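Local coordinates for hypothetical protein Atu3615 (Agrobacterium tumefaciens str. C58, PDB 1ZNP), which is of unknown function but belongs to the cupin superfamily (DUF985 family), whose members share a small beta-barrel fold, at residues A[12-17]-A[42-47]; A[16-19]-A[23-26]; A[63-68]-A[107-112]. One frame throughout, in Å; residues are numbered along the deposited sequence.

Interaction 1 (A[12-17]-A[42-47])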
ATOM      1  N   ARG A  12       3.787  -7.502 -29.436  1.00 28.50           N
ATOM      2  CA  ARG A  12       4.368  -7.443 -30.760  1.00 30.40           C
ATOM      3  C   ARG A  12       5.176  -6.170 -30.965  1.00 29.08           C
ATOM      4  O   ARG A  12       6.328  -6.227 -31.406  1.00 29.09           O
ATOM      5  CB  ARG A  12       3.269  -7.548 -31.825  1.00 34.37           C
ATOM      6  CG  ARG A  12       3.735  -7.161 -33.224  1.00 41.97           C
ATOM      7  CD  ARG A  12       4.984  -7.946 -33.632  1.00 48.26           C
ATOM      8  NE  ARG A  12       5.663  -7.352 -34.783  1.00 53.48           N
ATOM      9  CZ  ARG A  12       6.751  -7.858 -35.360  1.00 54.70           C
ATOM     10  NH1 ARG A  12       7.294  -8.978 -34.896  1.00 55.67           N
ATOM     11  NH2 ARG A  12       7.295  -7.237 -36.401  1.00 54.92           N
ATOM     12  N   GLU A  13       4.586  -5.029 -30.630  1.00 26.07           N
ATOM     13  CA  GLU A  13       5.269  -3.762 -30.814  1.00 24.98           C
ATOM     14  C   GLU A  13       6.532  -3.586 -29.992  1.00 24.10           C
ATOM     15  O   GLU A  13       7.511  -3.038 -30.475  1.00 25.59           O
ATOM     16  CB  GLU A  13       4.316  -2.607 -30.526  1.00 25.35           C
ATOM     17  CG  GLU A  13       4.936  -1.221 -30.710  1.00 28.64           C
ATOM     18  CD  GLU A  13       5.380  -0.942 -32.139  1.00 30.86           C
ATOM     19  OE1 GLU A  13       4.903  -1.637 -33.068  1.00 32.14           O
ATOM     20  OE2 GLU A  13       6.192  -0.012 -32.339  1.00 30.95           O
ATOM     21  N   LEU A  14       6.523  -4.046 -28.748  1.00 24.82           N
ATOM     22  CA  LEU A  14       7.689  -3.875 -27.892  1.00 24.90           C
ATOM     23  C   LEU A  14       8.675  -5.039 -27.897  1.00 25.12           C
ATOM     24  O   LEU A  14       9.730  -4.965 -27.275  1.00 25.81           O
ATOM     25  CB  LEU A  14       7.239  -3.558 -26.458  1.00 21.11           C
ATOM     26  CG  LEU A  14       6.601  -2.170 -26.296  1.00 22.19           C
ATOM     27  CD1 LEU A  14       6.184  -1.941 -24.839  1.00 22.19           C
ATOM     28  CD2 LEU A  14       7.584  -1.090 -26.738  1.00 18.76           C
ATOM     29  N   GLY A  15       8.341  -6.103 -28.613  1.00 25.45           N
ATOM     30  CA  GLY A  15       9.228  -7.246 -28.674  1.00 28.84           C
ATOM     31  C   GLY A  15       9.324  -7.971 -27.347  1.00 30.16           C
ATOM     32  O   GLY A  15      10.394  -8.445 -26.966  1.00 31.12           O
ATOM     33  N   LEU A  16       8.198  -8.058 -26.646  1.00 31.12           N
ATOM     34  CA  LEU A  16       8.134  -8.719 -25.351  1.00 31.89           C
ATOM     35  C   LEU A  16       8.234 -10.236 -25.477  1.00 34.11           C
ATOM     36  O   LEU A  16       7.795 -10.822 -26.468  1.00 34.30           O
ATOM     37  CB  LEU A  16       6.821  -8.348 -24.654  1.00 29.50           C
ATOM     38  CG  LEU A  16       6.750  -7.132 -23.729  1.00 29.37           C
ATOM     39  CD1 LEU A  16       7.647  -6.027 -24.226  1.00 30.32           C
ATOM     40  CD2 LEU A  16       5.305  -6.657 -23.636  1.00 27.94           C
ATOM     41  N   GLU A  17       8.805 -10.864 -24.453  1.00 35.68           N
ATOM     42  CA  GLU A  17       8.970 -12.312 -24.398  1.00 35.42           C
ATOM     43  C   GLU A  17       8.523 -12.746 -23.009  1.00 35.17           C
ATOM     44  O   GLU A  17       8.637 -11.984 -22.049  1.00 35.97           O
ATOM     45  CB  GLU A  17      10.439 -12.684 -24.614  1.00 38.42           C
ATOM     46  CG  GLU A  17      11.026 -12.180 -25.932  1.00 41.58           C
ATOM     47  CD  GLU A  17      10.678 -13.067 -27.120  1.00 47.26           C
ATOM     48  OE1 GLU A  17       9.538 -13.598 -27.174  1.00 48.53           O
ATOM     49  OE2 GLU A  17      11.549 -13.228 -28.008  1.00 48.76           O
ATOM     50  N   ALA A  42      16.416  -1.280 -16.586  1.00 15.99           N
ATOM     51  CA  ALA A  42      15.031  -0.901 -16.800  1.00 16.86           C
ATOM     52  C   ALA A  42      14.412  -2.016 -17.632  1.00 18.42           C
ATOM     53  O   ALA A  42      15.123  -2.761 -18.300  1.00 17.94           O
ATOM     54  CB  ALA A  42      14.942   0.445 -17.539  1.00 11.86           C
ATOM     55  N   ILE A  43      13.087  -2.106 -17.615  1.00 20.74           N
ATOM     56  CA  ILE A  43      12.392  -3.170 -18.318  1.00 21.66           C
ATOM     57  C   ILE A  43      10.948  -2.784 -18.642  1.00 19.93           C
ATOM     58  O   ILE A  43      10.363  -1.958 -17.963  1.00 22.59           O
ATOM     59  CB  ILE A  43      12.403  -4.435 -17.411  1.00 23.66           C
ATOM     60  CG1 ILE A  43      13.392  -5.454 -17.953  1.00 26.93           C
ATOM     61  CG2 ILE A  43      11.003  -4.978 -17.194  1.00 25.08           C
ATOM     62  CD1 ILE A  43      14.740  -5.429 -17.235  1.00 28.32           C
ATOM     63  N   TYR A  44      10.401  -3.366 -19.701  1.00 18.46           N
ATOM     64  CA  TYR A  44       9.004  -3.172 -20.074  1.00 16.98           C
ATOM     65  C   TYR A  44       8.421  -4.494 -19.564  1.00 16.40           C
ATOM     66  O   TYR A  44       9.026  -5.545 -19.766  1.00 15.19           O
ATOM     67  CB  TYR A  44       8.827  -3.075 -21.599  1.00 16.80           C
ATOM     68  CG  TYR A  44       8.933  -1.676 -22.171  1.00 15.38           C
ATOM     69  CD1 TYR A  44       9.521  -1.452 -23.413  1.00 14.86           C
ATOM     70  CD2 TYR A  44       8.487  -0.573 -21.449  1.00 15.41           C
ATOM     71  CE1 TYR A  44       9.680  -0.159 -23.917  1.00 16.21           C
ATOM     72  CE2 TYR A  44       8.635   0.714 -21.937  1.00 14.32           C
ATOM     73  CZ  TYR A  44       9.235   0.920 -23.170  1.00 16.45           C
ATOM     74  OH  TYR A  44       9.387   2.203 -23.637  1.00 13.70           O
ATOM     75  N   TYR A  45       7.280  -4.446 -18.883  1.00 17.31           N
ATOM     76  CA  TYR A  45       6.670  -5.655 -18.342  1.00 18.44           C
ATOM     77  C   TYR A  45       5.148  -5.598 -18.513  1.00 19.63           C
ATOM     78  O   TYR A  45       4.535  -4.543 -18.330  1.00 20.14           O
ATOM     79  CB  TYR A  45       7.034  -5.788 -16.858  1.00 18.10           C
ATOM     80  CG  TYR A  45       6.570  -7.072 -16.206  1.00 20.58           C
ATOM     81  CD1 TYR A  45       7.093  -8.306 -16.591  1.00 22.44           C
ATOM     82  CD2 TYR A  45       5.629  -7.052 -15.180  1.00 22.80           C
ATOM     83  CE1 TYR A  45       6.686  -9.495 -15.961  1.00 23.51           C
ATOM     84  CE2 TYR A  45       5.219  -8.225 -14.549  1.00 23.43           C
ATOM     85  CZ  TYR A  45       5.752  -9.438 -14.943  1.00 22.77           C
ATOM     86  OH  TYR A  45       5.363 -10.588 -14.302  1.00 24.80           O
ATOM     87  N   LEU A  46       4.539  -6.732 -18.845  1.00 20.13           N
ATOM     88  CA  LEU A  46       3.103  -6.767 -19.067  1.00 21.68           C
ATOM     89  C   LEU A  46       2.374  -7.993 -18.537  1.00 23.40           C
ATOM     90  O   LEU A  46       2.837  -9.127 -18.676  1.00 22.31           O
ATOM     91  CB  LEU A  46       2.812  -6.621 -20.569  1.00 22.25           C
ATOM     92  CG  LEU A  46       1.339  -6.696 -21.001  1.00 24.63           C
ATOM     93  CD1 LEU A  46       1.094  -5.819 -22.206  1.00 26.41           C
ATOM     94  CD2 LEU A  46       0.969  -8.124 -21.313  1.00 27.91           C
ATOM     95  N   LEU A  47       1.221  -7.752 -17.927  1.00 23.68           N
ATOM     96  CA  LEU A  47       0.389  -8.831 -17.418  1.00 26.11           C
ATOM     97  C   LEU A  47      -0.969  -8.687 -18.100  1.00 26.14           C
ATOM     98  O   LEU A  47      -1.338  -7.596 -18.507  1.00 25.32           O
ATOM     99  CB  LEU A  47       0.227  -8.719 -15.899  1.00 27.11           C
ATOM    100  CG  LEU A  47       1.493  -8.761 -15.038  1.00 27.56           C
ATOM    101  CD1 LEU A  47       1.117  -8.451 -13.609  1.00 27.42           C
ATOM    102  CD2 LEU A  47       2.164 -10.119 -15.126  1.00 27.68           C
TER

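Interaction 2 (A[16-19]-A[23-26])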
ATOM      1  N   LEU A  16       8.198  -8.058 -26.646  1.00 31.12           N
ATOM      2  CA  LEU A  16       8.134  -8.719 -25.351  1.00 31.89           C
ATOM      3  C   LEU A  16       8.234 -10.236 -25.477  1.00 34.11           C
ATOM      4  O   LEU A  16       7.795 -10.822 -26.468  1.00 34.30           O
ATOM      5  CB  LEU A  16       6.821  -8.348 -24.654  1.00 29.50           C
ATOM      6  CG  LEU A  16       6.750  -7.132 -23.729  1.00 29.37           C
ATOM      7  CD1 LEU A  16       7.647  -6.027 -24.226  1.00 30.32           C
ATOM      8  CD2 LEU A  16       5.305  -6.657 -23.636  1.00 27.94           C
ATOM      9  N   GLU A  17       8.805 -10.864 -24.453  1.00 35.68           N
ATOM     10  CA  GLU A  17       8.970 -12.312 -24.398  1.00 35.42           C
ATOM     11  C   GLU A  17       8.523 -12.746 -23.009  1.00 35.17           C
ATOM     12  O   GLU A  17       8.637 -11.984 -22.049  1.00 35.97           O
ATOM     13  CB  GLU A  17      10.439 -12.684 -24.614  1.00 38.42           C
ATOM     14  CG  GLU A  17      11.026 -12.180 -25.932  1.00 41.58           C
ATOM     15  CD  GLU A  17      10.678 -13.067 -27.120  1.00 47.26           C
ATOM     16  OE1 GLU A  17       9.538 -13.598 -27.174  1.00 48.53           O
ATOM     17  OE2 GLU A  17      11.549 -13.228 -28.008  1.00 48.76           O
ATOM     18  N   PRO A  18       8.006 -13.976 -22.877  1.00 34.52           N
ATOM     19  CA  PRO A  18       7.556 -14.452 -21.566  1.00 33.49           C
ATOM     20  C   PRO A  18       8.635 -14.370 -20.498  1.00 32.38           C
ATOM     21  O   PRO A  18       9.780 -14.766 -20.712  1.00 33.28           O
ATOM     22  CB  PRO A  18       7.113 -15.889 -21.849  1.00 34.50           C
ATOM     23  CG  PRO A  18       7.954 -16.287 -23.024  1.00 33.90           C
ATOM     24  CD  PRO A  18       7.918 -15.049 -23.881  1.00 34.83           C
ATOM     25  N   HIS A  19       8.261 -13.851 -19.337  1.00 31.01           N
ATOM     26  CA  HIS A  19       9.204 -13.703 -18.244  1.00 28.80           C
ATOM     27  C   HIS A  19       9.127 -14.926 -17.346  1.00 26.76           C
ATOM     28  O   HIS A  19       8.079 -15.549 -17.222  1.00 24.52           O
ATOM     29  CB  HIS A  19       8.885 -12.426 -17.461  1.00 29.79           C
ATOM     30  CG  HIS A  19       9.912 -12.075 -16.434  1.00 31.56           C
ATOM     31  ND1 HIS A  19      10.016 -12.740 -15.230  1.00 31.23           N
ATOM     32  CD2 HIS A  19      10.922 -11.174 -16.457  1.00 31.99           C
ATOM     33  CE1 HIS A  19      11.051 -12.264 -14.559  1.00 33.06           C
ATOM     34  NE2 HIS A  19      11.618 -11.314 -15.281  1.00 32.16           N
ATOM     35  N   GLY A  23       3.972 -13.496 -17.325  1.00 22.83           N
ATOM     36  CA  GLY A  23       3.897 -12.246 -18.058  1.00 21.13           C
ATOM     37  C   GLY A  23       4.918 -12.189 -19.185  1.00 22.32           C
ATOM     38  O   GLY A  23       5.605 -13.170 -19.466  1.00 21.92           O
ATOM     39  N   PHE A  24       5.020 -11.030 -19.824  1.00 21.99           N
ATOM     40  CA  PHE A  24       5.958 -10.833 -20.915  1.00 24.21           C
ATOM     41  C   PHE A  24       6.824  -9.621 -20.600  1.00 24.94           C
ATOM     42  O   PHE A  24       6.374  -8.687 -19.935  1.00 26.20           O
ATOM     43  CB  PHE A  24       5.197 -10.630 -22.233  1.00 24.98           C
ATOM     44  CG  PHE A  24       4.221 -11.724 -22.528  1.00 25.44           C
ATOM     45  CD1 PHE A  24       3.002 -11.781 -21.860  1.00 26.25           C
ATOM     46  CD2 PHE A  24       4.548 -12.739 -23.418  1.00 25.39           C
ATOM     47  CE1 PHE A  24       2.123 -12.837 -22.071  1.00 28.73           C
ATOM     48  CE2 PHE A  24       3.681 -13.805 -23.639  1.00 26.99           C
ATOM     49  CZ  PHE A  24       2.462 -13.856 -22.965  1.00 27.80           C
ATOM     50  N   TYR A  25       8.059  -9.615 -21.080  1.00 24.49           N
ATOM     51  CA  TYR A  25       8.932  -8.499 -20.777  1.00 26.05           C
ATOM     52  C   TYR A  25      10.038  -8.321 -21.807  1.00 26.85           C
ATOM     53  O   TYR A  25      10.220  -9.143 -22.702  1.00 29.70           O
ATOM     54  CB  TYR A  25       9.562  -8.710 -19.397  1.00 25.08           C
ATOM     55  CG  TYR A  25      10.867  -9.483 -19.428  1.00 24.96           C
ATOM     56  CD1 TYR A  25      12.063  -8.862 -19.085  1.00 24.65           C
ATOM     57  CD2 TYR A  25      10.912 -10.823 -19.829  1.00 27.39           C
ATOM     58  CE1 TYR A  25      13.272  -9.543 -19.137  1.00 23.42           C
ATOM     59  CE2 TYR A  25      12.128 -11.521 -19.884  1.00 24.31           C
ATOM     60  CZ  TYR A  25      13.301 -10.866 -19.536  1.00 24.29           C
ATOM     61  OH  TYR A  25      14.512 -11.516 -19.578  1.00 23.93           O
ATOM     62  N   HIS A  26      10.776  -7.230 -21.666  1.00 26.33           N
ATOM     63  CA  HIS A  26      11.891  -6.933 -22.544  1.00 25.84           C
ATOM     64  C   HIS A  26      12.783  -5.968 -21.792  1.00 25.08           C
ATOM     65  O   HIS A  26      12.313  -4.953 -21.286  1.00 23.36           O
ATOM     66  CB  HIS A  26      11.415  -6.290 -23.856  1.00 25.85           C
ATOM     67  CG  HIS A  26      12.531  -5.748 -24.693  1.00 26.76           C
ATOM     68  ND1 HIS A  26      13.398  -6.557 -25.397  1.00 28.35           N
ATOM     69  CD2 HIS A  26      12.958  -4.477 -24.892  1.00 26.14           C
ATOM     70  CE1 HIS A  26      14.312  -5.809 -25.991  1.00 27.46           C
ATOM     71  NE2 HIS A  26      14.067  -4.543 -25.700  1.00 27.71           N
TER

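Interaction 3 (A[63-68]-A[107-112])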
ATOM      1  N   GLU A  63      13.551  -2.596  -6.445  1.00 17.25           N
ATOM      2  CA  GLU A  63      12.868  -2.527  -7.713  1.00 19.69           C
ATOM      3  C   GLU A  63      11.706  -1.543  -7.619  1.00 20.31           C
ATOM      4  O   GLU A  63      10.927  -1.578  -6.673  1.00 21.43           O
ATOM      5  CB  GLU A  63      12.360  -3.911  -8.108  1.00 23.05           C
ATOM      6  CG  GLU A  63      11.552  -3.913  -9.395  1.00 29.36           C
ATOM      7  CD  GLU A  63      11.503  -5.279 -10.047  1.00 31.19           C
ATOM      8  OE1 GLU A  63      11.338  -6.276  -9.313  1.00 33.58           O
ATOM      9  OE2 GLU A  63      11.620  -5.345 -11.291  1.00 32.83           O
ATOM     10  N   VAL A  64      11.605  -0.643  -8.587  1.00 19.89           N
ATOM     11  CA  VAL A  64      10.519   0.311  -8.585  1.00 18.51           C
ATOM     12  C   VAL A  64       9.599   0.049  -9.774  1.00 19.03           C
ATOM     13  O   VAL A  64      10.054  -0.045 -10.924  1.00 18.75           O
ATOM     14  CB  VAL A  64      11.040   1.750  -8.676  1.00 19.88           C
ATOM     15  CG1 VAL A  64       9.863   2.721  -8.717  1.00 15.46           C
ATOM     16  CG2 VAL A  64      11.974   2.037  -7.502  1.00 17.93           C
ATOM     17  N   TRP A  65       8.306  -0.064  -9.487  1.00 17.99           N
ATOM     18  CA  TRP A  65       7.306  -0.305 -10.520  1.00 18.75           C
ATOM     19  C   TRP A  65       6.713   1.008 -11.021  1.00 17.23           C
ATOM     20  O   TRP A  65       6.486   1.934 -10.244  1.00 18.82           O
ATOM     21  CB  TRP A  65       6.192  -1.211  -9.980  1.00 17.82           C
ATOM     22  CG  TRP A  65       6.578  -2.662  -9.838  1.00 20.14           C
ATOM     23  CD1 TRP A  65       7.582  -3.178  -9.068  1.00 20.76           C
ATOM     24  CD2 TRP A  65       5.926  -3.785 -10.449  1.00 21.03           C
ATOM     25  NE1 TRP A  65       7.593  -4.550  -9.159  1.00 21.44           N
ATOM     26  CE2 TRP A  65       6.588  -4.950 -10.000  1.00 20.55           C
ATOM     27  CE3 TRP A  65       4.843  -3.919 -11.332  1.00 21.05           C
ATOM     28  CZ2 TRP A  65       6.206  -6.229 -10.401  1.00 20.66           C
ATOM     29  CZ3 TRP A  65       4.463  -5.194 -11.732  1.00 21.06           C
ATOM     30  CH2 TRP A  65       5.144  -6.332 -11.265  1.00 21.33           C
ATOM     31  N   HIS A  66       6.477   1.085 -12.330  1.00 17.97           N
ATOM     32  CA  HIS A  66       5.920   2.290 -12.945  1.00 17.08           C
ATOM     33  C   HIS A  66       4.758   1.915 -13.861  1.00 17.72           C
ATOM     34  O   HIS A  66       4.907   1.059 -14.744  1.00 17.84           O
ATOM     35  CB  HIS A  66       6.990   3.021 -13.772  1.00 17.12           C
ATOM     36  CG  HIS A  66       8.273   3.264 -13.034  1.00 17.93           C
ATOM     37  ND1 HIS A  66       9.227   2.283 -12.854  1.00 19.74           N
ATOM     38  CD2 HIS A  66       8.763   4.375 -12.437  1.00 16.13           C
ATOM     39  CE1 HIS A  66      10.248   2.780 -12.182  1.00 18.27           C
ATOM     40  NE2 HIS A  66       9.992   4.048 -11.919  1.00 19.61           N
ATOM     41  N   TYR A  67       3.610   2.556 -13.655  1.00 15.78           N
ATOM     42  CA  TYR A  67       2.437   2.287 -14.469  1.00 17.16           C
ATOM     43  C   TYR A  67       2.505   3.054 -15.786  1.00 17.98           C
ATOM     44  O   TYR A  67       2.822   4.241 -15.782  1.00 18.61           O
ATOM     45  CB  TYR A  67       1.167   2.691 -13.715  1.00 16.73           C
ATOM     46  CG  TYR A  67      -0.033   2.810 -14.618  1.00 18.16           C
ATOM     47  CD1 TYR A  67      -0.299   3.998 -15.312  1.00 16.20           C
ATOM     48  CD2 TYR A  67      -0.872   1.718 -14.835  1.00 17.49           C
ATOM     49  CE1 TYR A  67      -1.370   4.089 -16.204  1.00 16.97           C
ATOM     50  CE2 TYR A  67      -1.943   1.798 -15.720  1.00 19.28           C
ATOM     51  CZ  TYR A  67      -2.187   2.983 -16.405  1.00 18.03           C
ATOM     52  OH  TYR A  67      -3.226   3.029 -17.311  1.00 18.47           O
ATOM     53  N   TYR A  68       2.209   2.395 -16.910  1.00 16.66           N
ATOM     54  CA  TYR A  68       2.251   3.104 -18.191  1.00 17.50           C
ATOM     55  C   TYR A  68       0.911   3.126 -18.899  1.00 17.25           C
ATOM     56  O   TYR A  68       0.480   4.168 -19.388  1.00 16.37           O
ATOM     57  CB  TYR A  68       3.286   2.499 -19.158  1.00 16.13           C
ATOM     58  CG  TYR A  68       4.744   2.614 -18.732  1.00 16.56           C
ATOM     59  CD1 TYR A  68       5.220   3.744 -18.063  1.00 17.52           C
ATOM     60  CD2 TYR A  68       5.649   1.596 -19.014  1.00 14.42           C
ATOM     61  CE1 TYR A  68       6.571   3.848 -17.682  1.00 15.49           C
ATOM     62  CE2 TYR A  68       6.988   1.689 -18.643  1.00 13.45           C
ATOM     63  CZ  TYR A  68       7.448   2.806 -17.975  1.00 14.09           C
ATOM     64  OH  TYR A  68       8.768   2.866 -17.577  1.00 11.78           O
ATOM     65  N   CYS A 107      12.612  -8.166  -0.759  1.00 24.40           N
ATOM     66  CA  CYS A 107      11.238  -8.292  -0.287  1.00 22.90           C
ATOM     67  C   CYS A 107      10.411  -9.097  -1.286  1.00 23.08           C
ATOM     68  O   CYS A 107      10.479  -8.856  -2.488  1.00 22.76           O
ATOM     69  CB  CYS A 107      10.616  -6.909  -0.123  1.00 24.64           C
ATOM     70  SG  CYS A 107       8.832  -6.945   0.153  1.00 27.54           S
ATOM     71  N   TRP A 108       9.629 -10.049  -0.796  1.00 23.84           N
ATOM     72  CA  TRP A 108       8.797 -10.853  -1.678  1.00 23.24           C
ATOM     73  C   TRP A 108       7.783  -9.974  -2.415  1.00 21.80           C
ATOM     74  O   TRP A 108       7.239  -9.024  -1.840  1.00 19.01           O
ATOM     75  CB  TRP A 108       8.052 -11.934  -0.884  1.00 25.70           C
ATOM     76  CG  TRP A 108       8.917 -13.078  -0.421  1.00 28.14           C
ATOM     77  CD1 TRP A 108       9.373 -13.304   0.846  1.00 29.02           C
ATOM     78  CD2 TRP A 108       9.436 -14.137  -1.228  1.00 29.27           C
ATOM     79  NE1 TRP A 108      10.142 -14.440   0.877  1.00 29.89           N
ATOM     80  CE2 TRP A 108      10.199 -14.970  -0.383  1.00 30.71           C
ATOM     81  CE3 TRP A 108       9.331 -14.464  -2.587  1.00 31.79           C
ATOM     82  CZ2 TRP A 108      10.855 -16.114  -0.851  1.00 32.51           C
ATOM     83  CZ3 TRP A 108       9.983 -15.602  -3.054  1.00 33.77           C
ATOM     84  CH2 TRP A 108      10.736 -16.414  -2.185  1.00 34.75           C
ATOM     85  N   GLN A 109       7.521 -10.302  -3.679  1.00 21.14           N
ATOM     86  CA  GLN A 109       6.579  -9.535  -4.479  1.00 22.14           C
ATOM     87  C   GLN A 109       5.826 -10.344  -5.531  1.00 21.99           C
ATOM     88  O   GLN A 109       6.367 -11.270  -6.124  1.00 23.54           O
ATOM     89  CB  GLN A 109       7.308  -8.380  -5.166  1.00 22.90           C
ATOM     90  CG  GLN A 109       8.399  -8.818  -6.117  1.00 27.41           C
ATOM     91  CD  GLN A 109       9.022  -7.655  -6.862  1.00 30.11           C
ATOM     92  OE1 GLN A 109       8.324  -6.880  -7.524  1.00 31.87           O
ATOM     93  NE2 GLN A 109      10.342  -7.528  -6.766  1.00 31.01           N
ATOM     94  N   SER A 110       4.562  -9.985  -5.745  1.00 21.53           N
ATOM     95  CA  SER A 110       3.720 -10.646  -6.742  1.00 19.84           C
ATOM     96  C   SER A 110       2.694  -9.622  -7.195  1.00 19.92           C
ATOM     97  O   SER A 110       2.406  -8.671  -6.476  1.00 20.05           O
ATOM     98  CB  SER A 110       3.014 -11.871  -6.155  1.00 19.86           C
ATOM     99  OG  SER A 110       2.178 -11.519  -5.075  1.00 19.63           O
ATOM    100  N   ALA A 111       2.151  -9.805  -8.391  1.00 16.91           N
ATOM    101  CA  ALA A 111       1.187  -8.859  -8.899  1.00 18.50           C
ATOM    102  C   ALA A 111       0.221  -9.485  -9.892  1.00 19.92           C
ATOM    103  O   ALA A 111       0.418 -10.601 -10.359  1.00 22.44           O
ATOM    104  CB  ALA A 111       1.919  -7.690  -9.545  1.00 14.36           C
ATOM    105  N   GLU A 112      -0.842  -8.757 -10.197  1.00 21.76           N
ATOM    106  CA  GLU A 112      -1.837  -9.213 -11.149  1.00 26.08           C
ATOM    107  C   GLU A 112      -2.540  -7.989 -11.723  1.00 26.17           C
ATOM    108  O   GLU A 112      -2.693  -6.973 -11.043  1.00 28.57           O
ATOM    109  CB  GLU A 112      -2.852 -10.143 -10.471  1.00 26.52           C
ATOM    110  CG  GLU A 112      -3.576  -9.507  -9.309  1.00 33.32           C
ATOM    111  CD  GLU A 112      -3.120 -10.021  -7.937  1.00 37.57           C
ATOM    112  OE1 GLU A 112      -3.757  -9.616  -6.931  1.00 39.50           O
ATOM    113  OE2 GLU A 112      -2.147 -10.815  -7.860  1.00 33.51           O
TER

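Interaction 1 (A[12-17]-A[42-47])
Leu14 sits over one face of the Tyr44 ring, where the end of helix 7-14 packs against strand 41-48 of the cupin beta sheet. The two side chains cross at about a right angle. CD1 of Leu14 makes a CH-pi contact, 3.9 Å from the centroid of the Tyr44 ring and 22° off its normal, displaced toward the rim. The other methyl, CD2, reaches past it along the same side of the ring to CE1 of Tyr44 at 3.6 Å. Tyr44 has CG anti to its carbonyl carbon (chi1 -90°), and this lays the ring out from the strand with CD1 over its face and CD2 just beyond its rim at CE1.

Gly15, with positive phi, takes the chain out of the helix and brings in Leu16, which is buried. The Leu16 side chain lies across both residues it meets, its methyls divided between Tyr44 and Leu46: CD1 of Leu16 is 4.1 Å from CB of Tyr44. Tyr45, between Tyr44 and Leu46 in the strand, points away. Ile10 of the same helix touches both Leu16 and Leu46, extending this apolar layer. No hydrogen bond joins the two segments; the last of the contacts is Leu16 CD2 against Leu46 CB, at 4.0 Å.

Interaction 2 (A[16-19]-A[23-26])
His19 turns its ring edge onto the face of Tyr25 in a T-shaped stack, centroids 4.5 Å apart and planes at 73°. The touching atom is His19 CD2, which stands 3.3 Å above the Tyr25 ring plane, over the ring centre. Tyr25 has CG between its backbone N and carbonyl carbon (chi1 89°), standing the ring up from the strand, while His19 sends CG anti to N (chi1 -172°) and swings the imidazole across to it. A hydrogen bond from the amide of Glu21 to His19 ND1 steadies the imidazole from the turn side. Tyr25 also touches Ile43 and Tyr45 of strand 41-48.

Beneath the rings the backbones pair. Glu17 and Tyr25 form an antiparallel hydrogen-bonded pair, Glu17 N to Tyr25 O at 2.8 Å and Tyr25 N to Glu17 O at 2.6 Å. His19 N then reaches Gly23 O at 2.7 Å, coming from above the carbonyl plane. At the backbone angles of Gly23 a side chain would jam against the carbonyl O of the residue before it, which calls for glycine.

Away from the ring pair, apolar side chains meet. Leu16 CB rests on Phe24 CB at 3.7 Å, and Pro18 CD lies 4.1 Å from Phe24 CD2; Ile11 of helix 7-14 touches Phe24 as well. The whole is a short antiparallel beta hairpin, strand 17-18 with strand 24-30, at the edge of the cupin sheet.

Interaction 3 (A[63-68]-A[107-112])
Glu63, Trp65 and Gln109 are tied by two side-chain hydrogen bonds, with the amide of Gln109 in the middle. Its nitrogen gives one: Gln109 NE2 donates to Glu63 OE1 at 3.0 Å, meeting the carboxylate oxygen nearly along its C-O bond, though the N-H is well off straight at 137°. Carboxylate and amide planes stand almost perpendicular, 85° apart. The amide oxygen takes the other: Trp65 NE1 donates to Gln109 OE1 at 2.9 Å, approaching in the carbonyl plane, while the indole itself is turned 48° from the amide. With a donor at one end and an acceptor at the other, the amide is held against flipping. Gln109 reaches this place with CG between backbone N and carbonyl carbon and the chain extended from there on; Glu63 is likewise extended, and comes across it at about a right angle.

The two strands do not pair with each other. Their axes run 11.1 Å apart and almost parallel, facing each other across the interior of the cupin beta barrel, so that the polar groups meet well inside the protein, near the centre of the chain. His56 and Val58 of strand 56-58 touch Gln109, and Val58 also touches Glu63.

Apolar contact accompanies the bonds at the six-membered end of the indole, away from NE1. There Trp65 approaches Ala111, its CH2 lying 3.9 Å from Ala111 CB. Gln109 and Ala111 are two residues apart, so in the alternation of the strand both point inward, whereas Ser110 between them faces away. Leu75 of strand 73-78 touches both Trp65 and Ala111.

Overall arrangement
All three contacts belong to one cupin domain and reach the same mixed sheet. Interactions 1 and 2 come first along the chain and lie close together, centres about 5 Å apart, sharing Leu16 and Glu17: helix 7-14 leads into strand 17-18, which pairs with strand 24-30, itself the sheet neighbour of strand 41-48. Probable backbone bonds from Leu46 to Phe24 and from Tyr44 to His26 join them. Interaction 3 follows later, its centre about 15 Å from that of interaction 1 and 14 Å from that of interaction 2. Tyr45 meets Trp65, Tyr44 meets Tyr68, and Leu47 meets Ala111 and Glu112, so strand 41-48 carries contacts on both faces, linking the helix-covered edge to the barrel interior.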